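Local atomic coordinates of uncharacterized protein (Thermotoga maritima, PDB entry 1VMJ), a protein that is of unknown function but belongs to the UPF0047 (YjbQ) family and may act as a thiamin phosphate synthase. Residues 35-40 / 121-126; 53-58 / 105-110; 22-25 / 30-33. All coordinates share one frame; numbering follows the deposited sequence. Where two conformers were deposited one is given.

Interaction 1. Residues 35-40 / 121-126; sequences PLLEEC and RKMDLG
Leu37, on helix 34-44, turns its CB toward the short strand 122-123, outermost in this chain's sheet, and meets the end of Met123: Leu37 CB lies 3.8 Å from Met123 CE and 3.9 Å from Met123 SD, while its CD2 methyl only grazes the sulfur. The side chains cross at about a right angle. A leucine suits this buried position because its side chain also packs on Leu20 and Val146 of the sheet. One residue on, Glu38 contributes the aliphatic part of an exposed side chain, its CG 3.5 Å from Met123 CE and its carboxylate carried outward. Met123 reaches both residues with CG anti to its own carbonyl carbon (chi1 -74°) and bends at chi3 (-72°), which lays the terminal methyl beside the backbone N of Glu38. Thr34, Val41, Ile116 and Ile118 also touch the Met123 side chain. Next to it, Asp124 forms a salt bridge with Arg17 of the second subunit. Were Met123 exchanged for an alanine, a gap would probably open beside Leu37 CB, and the Glu38 methylene would lose its apolar cover. With no hydrogen bond between the segments, the contact itself rests on dispersion and the exclusion of water, which suits a flexible, polarisable thioether.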
# COMPACT_ATOMS: atom_id res chain seq x y z
N PRO A 35 -1.73 -10.24 -17.77
CA PRO A 35 -1.26 -10.28 -19.16
C PRO A 35 -1.14 -8.91 -19.84
O PRO A 35 -0.31 -8.74 -20.73
CB PRO A 35 -2.29 -11.15 -19.86
CG PRO A 35 -2.94 -11.94 -18.76
CD PRO A 35 -2.96 -11.02 -17.59
N LEU A 36 -1.96 -7.96 -19.43
CA LEU A 36 -1.89 -6.61 -19.98
C LEU A 36 -0.59 -5.94 -19.54
O LEU A 36 0.12 -5.36 -20.35
CB LEU A 36 -3.12 -5.80 -19.55
CG LEU A 36 -4.48 -6.38 -19.95
CD1 LEU A 36 -5.57 -5.50 -19.38
CD2 LEU A 36 -4.63 -6.54 -21.41
N LEU A 37 -0.28 -6.05 -18.25
CA LEU A 37 0.97 -5.54 -17.71
C LEU A 37 2.21 -6.18 -18.37
O LEU A 37 3.19 -5.50 -18.68
CB LEU A 37 1.00 -5.67 -16.18
CG LEU A 37 0.41 -4.48 -15.42
CD1 LEU A 37 -1.01 -4.23 -15.73
CD2 LEU A 37 0.59 -4.75 -13.93
N GLU A 38 2.14 -7.47 -18.63
CA GLU A 38 3.22 -8.16 -19.33
C GLU A 38 3.47 -7.51 -20.71
O GLU A 38 4.62 -7.31 -21.11
CB GLU A 38 2.86 -9.64 -19.49
CG GLU A 38 2.94 -10.39 -18.17
CD GLU A 38 2.50 -11.84 -18.26
OE1 GLU A 38 1.62 -12.18 -19.08
OE2 GLU A 38 3.03 -12.64 -17.47
N GLU A 39 2.38 -7.17 -21.40
CA GLU A 39 2.52 -6.54 -22.72
C GLU A 39 3.06 -5.09 -22.60
O GLU A 39 3.86 -4.67 -23.41
CB GLU A 39 1.18 -6.57 -23.47
CG GLU A 39 1.20 -5.92 -24.82
CD GLU A 39 2.08 -6.62 -25.83
OE1 GLU A 39 2.64 -7.70 -25.54
OE2 GLU A 39 2.19 -6.05 -26.93
N CYS A 40 2.65 -4.35 -21.57
CA CYS A 40 3.26 -3.04 -21.28
C CYS A 40 4.75 -3.15 -21.09
O CYS A 40 5.54 -2.39 -21.67
CB CYS A 40 2.67 -2.42 -20.02
SG CYS A 40 0.92 -1.93 -20.12
N ARG A 121 13.84 -7.56 -18.37
CA ARG A 121 12.67 -7.31 -19.23
C ARG A 121 11.35 -7.93 -18.77
O ARG A 121 10.38 -7.95 -19.53
CB ARG A 121 12.98 -7.71 -20.67
CG ARG A 121 14.05 -6.85 -21.35
CD ARG A 121 13.92 -6.94 -22.86
NE ARG A 121 12.67 -6.34 -23.35
CZ ARG A 121 12.08 -6.68 -24.51
NH1 ARG A 121 12.62 -7.59 -25.33
NH2 ARG A 121 10.95 -6.08 -24.85
N LYS A 122 11.26 -8.40 -17.53
CA LYS A 122 10.04 -9.04 -17.07
C LYS A 122 9.67 -8.56 -15.70
O LYS A 122 10.55 -8.21 -14.91
CB LYS A 122 10.22 -10.55 -16.99
CG LYS A 122 10.58 -11.24 -18.30
CD LYS A 122 9.48 -11.11 -19.33
CE LYS A 122 9.84 -11.76 -20.65
NZ LYS A 122 9.93 -13.23 -20.48
N MET A 123 8.38 -8.62 -15.39
CA MET A 123 7.93 -8.42 -14.03
C MET A 123 8.56 -9.49 -13.15
O MET A 123 8.56 -10.67 -13.51
CB MET A 123 6.42 -8.50 -13.93
CG MET A 123 5.76 -7.26 -14.52
SD MET A 123 3.99 -7.19 -14.19
CE MET A 123 3.46 -8.49 -15.29
N ASP A 124 9.10 -9.06 -12.00
CA ASP A 124 9.86 -9.93 -11.12
C ASP A 124 8.92 -10.42 -10.03
O ASP A 124 8.78 -9.79 -8.98
CB ASP A 124 11.04 -9.12 -10.59
CG ASP A 124 12.16 -9.93 -10.07
OD1 ASP A 124 12.00 -11.15 -9.82
OD2 ASP A 124 13.22 -9.32 -9.86
N LEU A 125 8.22 -11.51 -10.32
CA LEU A 125 7.09 -11.97 -9.51
C LEU A 125 7.37 -13.34 -8.93
O LEU A 125 8.10 -14.17 -9.53
CB LEU A 125 5.82 -12.08 -10.36
CG LEU A 125 5.30 -10.78 -10.97
CD1 LEU A 125 4.07 -11.01 -11.82
CD2 LEU A 125 5.06 -9.76 -9.92
N GLY A 126 6.74 -13.59 -7.79
CA GLY A 126 6.74 -14.91 -7.18
C GLY A 126 5.79 -15.82 -7.91
O GLY A 126 5.12 -15.39 -8.84

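Interaction 2. Residues 53-58 / 105-110; sequences CNAMHI and LKRTIM. With SO4 (sulfate ion), chain C.
Arg107 slides its guanidinium under the backbone of Ile58, whose CA lies over one face of the flat group, 3.9 Å from Arg107 CZ. In this UPF0047 (YjbQ) family protein the contact joins helix 101-110 to the loop that leaves strand 49-55. The arginine gets there with an unusual chi1 of 102°, away from the staggered values, and a bend at chi2; its CG rests 3.5 Å from Ile58 O, and Ile58 CG2 packs 4.0 Å from Arg107 NH2. A long, buried cation needs several acceptors: NH1 bonds to Ala60 O, and NH2 to Ile64 O of the third subunit, which ties the helix to the neighbouring subunit. At the same loop a sulfate, probably from the crystallisation liquor, takes an almost straight bond (178°) from His57 ND1 to its O1 at 2.9 Å and another from Ile58 N to its O3, also 2.9 Å. Thr59 and Arg140 complete this anion site, which is consistent with a phosphate pocket. Nearby, His104 of the same helix binds sodium with His93 and Asn100. A water in the guanidinium plane is the polar link between the segments: it accepts from Arg107 NH2 at 2.9 Å and is hydrogen-bonded to Ala55 O at 2.8 Å.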
# COMPACT_ATOMS: atom_id res chain seq x y z
N CYS A 53 1.45 0.40 -11.04
CA CYS A 53 0.14 0.24 -11.59
C CYS A 53 -0.88 0.62 -10.53
O CYS A 53 -0.94 -0.02 -9.46
CB CYS A 53 -0.05 -1.21 -12.03
SG CYS A 53 -1.66 -1.49 -12.79
N ASN A 54 -1.69 1.62 -10.84
CA ASN A 54 -2.64 2.15 -9.87
C ASN A 54 -4.00 2.42 -10.46
O ASN A 54 -4.13 2.74 -11.62
CB ASN A 54 -2.09 3.38 -9.16
CG ASN A 54 -2.01 4.61 -10.06
OD1 ASN A 54 -0.96 4.89 -10.65
ND2 ASN A 54 -3.11 5.39 -10.15
N ALA A 55 -5.02 2.29 -9.60
CA ALA A 55 -6.36 2.73 -9.93
C ALA A 55 -6.34 4.26 -9.98
O ALA A 55 -5.88 4.89 -9.04
CB ALA A 55 -7.32 2.24 -8.91
N MET A 56 -6.87 4.83 -11.06
CA MET A 56 -6.96 6.28 -11.20
C MET A 56 -8.23 6.82 -10.58
O MET A 56 -8.42 8.03 -10.50
CB MET A 56 -6.89 6.68 -12.66
CG MET A 56 -5.62 6.22 -13.31
SD MET A 56 -5.38 6.87 -14.98
CE MET A 56 -4.71 8.49 -14.67
N HIS A 57 -9.10 5.92 -10.16
CA HIS A 57 -10.36 6.26 -9.50
C HIS A 57 -10.28 5.85 -8.06
O HIS A 57 -9.59 4.90 -7.70
CB HIS A 57 -11.52 5.59 -10.24
CG HIS A 57 -11.69 6.14 -11.62
ND1 HIS A 57 -12.62 7.10 -11.94
CD2 HIS A 57 -10.98 5.90 -12.74
CE1 HIS A 57 -12.46 7.43 -13.22
NE2 HIS A 57 -11.47 6.71 -13.72
N ILE A 58 -10.98 6.59 -7.21
CA ILE A 58 -10.83 6.48 -5.76
C ILE A 58 -11.82 5.49 -5.14
O ILE A 58 -11.93 5.42 -3.91
CB ILE A 58 -10.88 7.89 -5.11
CG1 ILE A 58 -12.19 8.59 -5.44
CG2 ILE A 58 -9.68 8.73 -5.56
CD1 ILE A 58 -12.38 9.92 -4.75
N LEU A 105 -14.09 2.88 0.87
CA LEU A 105 -13.58 2.07 1.99
C LEU A 105 -12.99 0.72 1.54
O LEU A 105 -11.89 0.37 1.94
CB LEU A 105 -14.67 1.88 3.08
CG LEU A 105 -15.33 3.16 3.57
CD1 LEU A 105 -16.32 2.82 4.67
CD2 LEU A 105 -14.37 4.21 4.01
N LYS A 106 -13.72 -0.00 0.71
CA LYS A 106 -13.26 -1.28 0.19
C LYS A 106 -11.92 -1.12 -0.54
O LYS A 106 -11.00 -1.92 -0.37
CB LYS A 106 -14.31 -1.91 -0.74
CG LYS A 106 -15.54 -2.46 -0.07
CD LYS A 106 -16.42 -3.16 -1.10
CE LYS A 106 -17.54 -3.98 -0.47
NZ LYS A 106 -18.53 -3.12 0.18
N ARG A 107 -11.80 -0.07 -1.36
CA ARG A 107 -10.56 0.12 -2.11
C ARG A 107 -9.42 0.39 -1.15
O ARG A 107 -8.28 -0.00 -1.43
CB ARG A 107 -10.70 1.21 -3.19
CG ARG A 107 -10.11 2.60 -2.89
CD ARG A 107 -8.61 2.66 -2.96
NE ARG A 107 -8.08 4.02 -3.04
CZ ARG A 107 -7.82 4.66 -4.16
NH1 ARG A 107 -8.03 4.11 -5.34
NH2 ARG A 107 -7.32 5.89 -4.12
N THR A 108 -9.71 1.07 -0.04
CA THR A 108 -8.69 1.36 0.94
C THR A 108 -8.11 0.06 1.51
O THR A 108 -6.90 -0.06 1.65
CB THR A 108 -9.26 2.27 2.02
OG1 THR A 108 -9.70 3.49 1.42
CG2 THR A 108 -8.21 2.57 3.09
N ILE A 109 -8.96 -0.91 1.80
CA ILE A 109 -8.47 -2.21 2.27
C ILE A 109 -7.58 -2.88 1.24
O ILE A 109 -6.49 -3.36 1.58
CB ILE A 109 -9.64 -3.13 2.61
CG1 ILE A 109 -10.45 -2.55 3.78
CG2 ILE A 109 -9.17 -4.54 2.93
CD1 ILE A 109 -9.68 -2.44 5.07
N MET A 110 -8.02 -2.95 -0.01
CA MET A 110 -7.28 -3.71 -1.02
C MET A 110 -6.04 -2.96 -1.51
O MET A 110 -5.06 -3.58 -1.96
CB MET A 110 -8.17 -4.08 -2.20
CG MET A 110 -9.34 -4.97 -1.89
SD MET A 110 -8.96 -6.48 -1.05
CE MET A 110 -7.90 -7.23 -2.23
S SO4 C . -14.14 8.06 -8.83
O1 SO4 C . -14.63 8.25 -10.18
O2 SO4 C . -14.80 8.94 -7.89
O3 SO4 C . -12.70 8.38 -8.76
O4 SO4 C . -14.35 6.68 -8.51
O HOH W 1 -6.62 6.47 -6.85

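Interaction 3. Residues 22-25 / 30-33; sequences FHTK and FINI
Phe22 and Ile31 slide past each other in opposite directions, whereas Ile33 crosses the same phenyl group at about a right angle. The ring is touched at two separate places: Phe22 CD1 lies 3.9 Å from Ile31 CD1, and further out Phe22 CZ lies 3.6 Å from Ile33 CG2. Ile31 is extended at chi2 (177°), which carries its CD1 clear of the branch point and into the angle between Phe22 and Thr24. Thr24 CG2 meets that methyl at 4.0 Å, the two side chains set at a slant. Threonine suits the place because its two branches do different work: the methyl faces Ile31, while OG1 is engaged by Arg26 O and Met139 N. Ile33, which occupies the N-cap position before helix 34-44, also leans on Val131 and Tyr133, and the Phe22 ring stacks with Tyr133. Ile31 reaches across with its delta methyl, while Ile33 uses the CG2 branch beside its own backbone. No hydrogen bond links the two segments, and the strands they continue, 14-22 and 29-32, belong to different sheets. Such a short connection between sheets is consistent with a beta arch, in which the side chains of the two strands meet.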
# COMPACT_ATOMS: atom_id res chain seq x y z
N PHE A 22 -11.58 0.08 -18.13
CA PHE A 22 -12.53 -0.97 -17.75
C PHE A 22 -13.92 -0.38 -17.68
O PHE A 22 -14.11 0.79 -17.41
CB PHE A 22 -12.13 -1.60 -16.40
CG PHE A 22 -10.75 -2.12 -16.42
CD1 PHE A 22 -10.48 -3.39 -16.90
CD2 PHE A 22 -9.68 -1.29 -16.08
CE1 PHE A 22 -9.19 -3.85 -16.98
CE2 PHE A 22 -8.40 -1.75 -16.16
CZ PHE A 22 -8.14 -3.02 -16.60
N HIS A 23 -14.91 -1.22 -18.00
CA HIS A 23 -16.31 -0.86 -17.83
C HIS A 23 -16.99 -2.15 -17.41
O HIS A 23 -17.37 -2.97 -18.25
CB HIS A 23 -16.91 -0.32 -19.13
CG HIS A 23 -18.29 0.26 -18.98
ND1 HIS A 23 -19.41 -0.51 -18.79
CD2 HIS A 23 -18.71 1.54 -18.96
CE1 HIS A 23 -20.47 0.27 -18.68
NE2 HIS A 23 -20.07 1.53 -18.79
N THR A 24 -17.11 -2.39 -16.11
CA THR A 24 -17.57 -3.67 -15.65
C THR A 24 -19.09 -3.80 -15.78
O THR A 24 -19.82 -2.82 -15.68
CB THR A 24 -17.16 -3.90 -14.20
OG1 THR A 24 -17.78 -2.91 -13.37
CG2 THR A 24 -15.65 -3.81 -14.07
N LYS A 25 -19.54 -5.03 -15.97
CA LYS A 25 -20.96 -5.32 -16.10
C LYS A 25 -21.70 -5.07 -14.79
O LYS A 25 -22.86 -4.63 -14.79
CB LYS A 25 -21.15 -6.78 -16.54
CG LYS A 25 -22.61 -7.22 -16.62
CD LYS A 25 -22.74 -8.61 -17.23
CE LYS A 25 -24.18 -9.11 -17.10
NZ LYS A 25 -24.49 -10.17 -18.11
N PHE A 30 -13.50 -8.50 -9.83
CA PHE A 30 -12.05 -8.60 -9.89
C PHE A 30 -11.67 -9.03 -11.30
O PHE A 30 -12.24 -10.00 -11.82
CB PHE A 30 -11.52 -9.60 -8.87
CG PHE A 30 -11.89 -9.26 -7.46
CD1 PHE A 30 -11.35 -8.16 -6.82
CD2 PHE A 30 -12.77 -10.07 -6.74
CE1 PHE A 30 -11.69 -7.86 -5.51
CE2 PHE A 30 -13.11 -9.77 -5.43
CZ PHE A 30 -12.57 -8.67 -4.82
N ILE A 31 -10.72 -8.33 -11.89
CA ILE A 31 -10.26 -8.64 -13.24
C ILE A 31 -8.76 -8.88 -13.23
O ILE A 31 -8.02 -8.02 -12.79
CB ILE A 31 -10.61 -7.51 -14.21
CG1 ILE A 31 -12.13 -7.33 -14.27
CG2 ILE A 31 -10.05 -7.80 -15.62
CD1 ILE A 31 -12.58 -6.21 -15.13
N ASN A 32 -8.32 -10.05 -13.69
CA ASN A 32 -6.89 -10.35 -13.78
C ASN A 32 -6.30 -9.53 -14.94
O ASN A 32 -6.64 -9.72 -16.10
CB ASN A 32 -6.65 -11.85 -13.97
CG ASN A 32 -5.22 -12.23 -13.84
OD1 ASN A 32 -4.32 -11.42 -14.11
ND2 ASN A 32 -4.97 -13.48 -13.45
N ILE A 33 -5.40 -8.61 -14.61
CA ILE A 33 -4.76 -7.73 -15.61
C ILE A 33 -3.28 -8.08 -15.86
O ILE A 33 -2.57 -7.38 -16.58
CB ILE A 33 -4.89 -6.22 -15.25
CG1 ILE A 33 -4.19 -5.85 -13.94
CG2 ILE A 33 -6.37 -5.88 -15.25
CD1 ILE A 33 -4.24 -4.33 -13.69

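Overall arrangement
Interaction 2 is the buried contact, close to the centre of the chain, whereas interactions 1 and 3 are partly buried. Their chemistry follows: interactions 1 and 3 are apolar and without hydrogen bonds across them, while interaction 2 turns on a buried arginine that reaches the third subunit, with a water and an anion at the same loop. Cys53, on strand 49-55 of interaction 2, joins the three, its SG lying 4.1 Å from Leu37 CD1 of interaction 1 and 3.9 Å from Ile33 CD1 of interaction 3. Interaction 3 leads straight into helix 34-44, which interaction 1 joins to strand 122-123 of the five-stranded sheet. Interactions 1 and 2 both reach that sheet and touch the second subunit; no other chain touches interaction 3.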